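Side-chain contact in ubiquitin-like-conjugating enzyme ATG10 (Saccharomyces cerevisiae, PDB 4EBR), which acts as an E2-like enzyme of autophagy, catalysing the conjugation of the ubiquitin-like protein ATG12 to ATG5: residues 14-18 and 19-23. Residues are numbered along the deposited sequence; the frame is centred on the assembly and turned at random.
Sequences QSLYD and SQIFH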
ATOM      1  N   GLN A  14       7.599  -7.037  20.440  1.00 66.65           N
ATOM      2  CA  GLN A  14       8.256  -8.058  21.230  1.00 72.13           C
ATOM      3  C   GLN A  14       7.536  -8.140  22.573  1.00 73.94           C
ATOM      4  O   GLN A  14       7.294  -9.216  23.111  1.00 77.19           O
ATOM      5  CB  GLN A  14       9.746  -7.741  21.371  1.00 77.80           C
ATOM      6  CG  GLN A  14      10.444  -8.512  22.466  1.00 91.05           C
ATOM      7  CD  GLN A  14      10.673  -9.973  22.126  1.00 98.84           C
ATOM      8  OE1 GLN A  14      11.685 -10.326  21.517  1.00104.02           O
ATOM      9  NE2 GLN A  14       9.744 -10.836  22.536  1.00 99.68           N
ATOM     10  N   SER A  15       7.138  -6.989  23.086  1.00 73.69           N
ATOM     11  CA  SER A  15       6.412  -6.936  24.340  1.00 74.72           C
ATOM     12  C   SER A  15       5.036  -7.607  24.219  1.00 72.15           C
ATOM     13  O   SER A  15       4.609  -8.342  25.105  1.00 74.46           O
ATOM     14  CB  SER A  15       6.274  -5.487  24.785  1.00 73.74           C
ATOM     15  OG  SER A  15       5.224  -5.357  25.715  1.00 77.86           O
ATOM     16  N   LEU A  16       4.353  -7.366  23.110  1.00 66.70           N
ATOM     17  CA  LEU A  16       3.050  -7.971  22.874  1.00 66.37           C
ATOM     18  C   LEU A  16       3.139  -9.498  22.831  1.00 69.33           C
ATOM     19  O   LEU A  16       2.335 -10.203  23.449  1.00 72.94           O
ATOM     20  CB  LEU A  16       2.493  -7.464  21.556  1.00 63.46           C
ATOM     21  CG  LEU A  16       0.990  -7.421  21.372  1.00 62.22           C
ATOM     22  CD1 LEU A  16       0.367  -6.688  22.533  1.00 62.15           C
ATOM     23  CD2 LEU A  16       0.721  -6.685  20.087  1.00 59.32           C
ATOM     24  N   TYR A  17       4.119  -9.999  22.086  1.00 66.18           N
ATOM     25  CA  TYR A  17       4.393 -11.426  22.008  1.00 64.76           C
ATOM     26  C   TYR A  17       4.619 -12.006  23.406  1.00 69.56           C
ATOM     27  O   TYR A  17       4.182 -13.113  23.708  1.00 72.27           O
ATOM     28  CB  TYR A  17       5.633 -11.648  21.141  1.00 63.15           C
ATOM     29  CG  TYR A  17       6.049 -13.092  20.943  1.00 66.70           C
ATOM     30  CD1 TYR A  17       5.511 -13.849  19.917  1.00 64.77           C
ATOM     31  CD2 TYR A  17       7.010 -13.689  21.762  1.00 72.60           C
ATOM     32  CE1 TYR A  17       5.899 -15.168  19.718  1.00 70.74           C
ATOM     33  CE2 TYR A  17       7.409 -15.013  21.568  1.00 75.32           C
ATOM     34  CZ  TYR A  17       6.845 -15.746  20.548  1.00 76.19           C
ATOM     35  OH  TYR A  17       7.214 -17.056  20.330  1.00 81.34           O
ATOM     36  N   ASP A  18       5.297 -11.254  24.261  1.00 70.19           N
ATOM     37  CA  ASP A  18       5.624 -11.762  25.585  1.00 77.83           C
ATOM     38  C   ASP A  18       4.403 -11.915  26.473  1.00 78.68           C
ATOM     39  O   ASP A  18       4.328 -12.844  27.255  1.00 82.08           O
ATOM     40  CB  ASP A  18       6.687 -10.899  26.258  1.00 82.74           C
ATOM     41  CG  ASP A  18       8.067 -11.140  25.686  1.00 87.47           C
ATOM     42  OD1 ASP A  18       8.303 -12.267  25.191  1.00 89.02           O
ATOM     43  OD2 ASP A  18       8.907 -10.211  25.726  1.00 89.02           O
ATOM     44  N   SER A  19       3.432 -11.025  26.326  1.00 78.18           N
ATOM     45  CA  SER A  19       2.225 -11.063  27.151  1.00 81.19           C
ATOM     46  C   SER A  19       1.387 -12.311  26.888  1.00 82.81           C
ATOM     47  O   SER A  19       0.447 -12.615  27.630  1.00 85.26           O
ATOM     48  CB  SER A  19       1.376  -9.819  26.901  1.00 77.00           C
ATOM     49  OG  SER A  19       0.834  -9.840  25.600  1.00 73.52           O
ATOM     50  N   GLN A  20       1.734 -13.014  25.816  1.00 81.60           N
ATOM     51  CA  GLN A  20       1.046 -14.231  25.410  1.00 85.41           C
ATOM     52  C   GLN A  20      -0.413 -13.961  25.071  1.00 82.62           C
ATOM     53  O   GLN A  20      -1.237 -14.878  25.080  1.00 85.41           O
ATOM     54  CB  GLN A  20       1.164 -15.310  26.488  1.00 94.02           C
ATOM     55  CG  GLN A  20       2.596 -15.663  26.841  1.00102.17           C
ATOM     56  CD  GLN A  20       2.946 -17.090  26.478  1.00110.97           C
ATOM     57  OE1 GLN A  20       2.152 -18.012  26.691  1.00115.84           O
ATOM     58  NE2 GLN A  20       4.136 -17.281  25.919  1.00112.73           N
ATOM     59  N   ILE A  21      -0.726 -12.712  24.740  1.00 75.46           N
ATOM     60  CA  ILE A  21      -2.094 -12.367  24.397  1.00 71.63           C
ATOM     61  C   ILE A  21      -2.542 -13.161  23.170  1.00 71.61           C
ATOM     62  O   ILE A  21      -3.704 -13.543  23.068  1.00 74.82           O
ATOM     63  CB  ILE A  21      -2.293 -10.847  24.198  1.00 66.80           C
ATOM     64  CG1 ILE A  21      -3.780 -10.506  24.120  1.00 66.63           C
ATOM     65  CG2 ILE A  21      -1.561 -10.334  22.961  1.00 62.47           C
ATOM     66  CD1 ILE A  21      -4.056  -9.095  23.651  1.00 63.96           C
ATOM     67  N   PHE A  22      -1.624 -13.431  22.249  1.00 68.18           N
ATOM     68  CA  PHE A  22      -1.979 -14.249  21.099  1.00 68.26           C
ATOM     69  C   PHE A  22      -1.939 -15.767  21.403  1.00 75.83           C
ATOM     70  O   PHE A  22      -2.753 -16.546  20.889  1.00 76.30           O
ATOM     71  CB  PHE A  22      -1.136 -13.869  19.881  1.00 63.43           C
ATOM     72  CG  PHE A  22      -1.304 -12.428  19.445  1.00 57.63           C
ATOM     73  CD1 PHE A  22      -0.225 -11.561  19.432  1.00 55.12           C
ATOM     74  CD2 PHE A  22      -2.544 -11.951  19.041  1.00 55.27           C
ATOM     75  CE1 PHE A  22      -0.376 -10.249  19.027  1.00 54.83           C
ATOM     76  CE2 PHE A  22      -2.710 -10.630  18.627  1.00 51.62           C
ATOM     77  CZ  PHE A  22      -1.627  -9.777  18.622  1.00 51.73           C
ATOM     78  N   HIS A  23      -1.007 -16.179  22.254  1.00 79.46           N
ATOM     79  CA  HIS A  23      -0.876 -17.590  22.607  1.00 83.84           C
ATOM     80  C   HIS A  23      -2.099 -18.141  23.339  1.00 87.58           C
ATOM     81  O   HIS A  23      -2.474 -19.297  23.158  1.00 92.15           O
ATOM     82  CB  HIS A  23       0.373 -17.812  23.455  1.00 87.00           C
ATOM     83  CG  HIS A  23       1.626 -17.311  22.814  1.00 84.08           C
ATOM     84  ND1 HIS A  23       1.858 -15.972  22.582  1.00 80.73           N
ATOM     85  CD2 HIS A  23       2.711 -17.967  22.342  1.00 85.77           C
ATOM     86  CE1 HIS A  23       3.037 -15.826  22.006  1.00 80.64           C
ATOM     87  NE2 HIS A  23       3.574 -17.022  21.845  1.00 83.30           N
TER
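The last turn of helix 6-18 closes with S19 N bonded to S15 O (3.2 Å); Q20 N then bonds to Y17 O (3.2 Å), and Q20, with positive phi, turns the chain off the helix. Serine suits the exit because its hydroxyl is short: chi1 of 68° sets OG between its own N and carbonyl carbon, where it donates to L16 O (2.6 Å), a carbonyl that S19 N meets weakly. The same OG weakly accepts I21 N, so it bridges the last helical turn and the chain beyond. Y17, with CG anti to its N (chi1 -179°), offers the broad face of its phenol to the edge of H23 in a T-shaped stack, planes at 78° and centroids 4.8 Å apart; the small flat imidazole also brings CE1 to Y17 O (3.4 Å). Without the phenol ring, as with an alanine here, the imidazole edge would probably lose the face it packs on and a gap open against V31, L33 and L40. On the buried side, which suits apolar residues, branched L16 spreads its methyls, CD1 to I21 CG2 (4.1 Å) and CD2 to F22 CE1 (3.9 Å), while L152 and V156 of helix 152-164 also meet L16. This is a helix C-terminus ended by a positive-phi residue, whose turn leads the N-terminal helix of this E2-like fold into its antiparallel sheet.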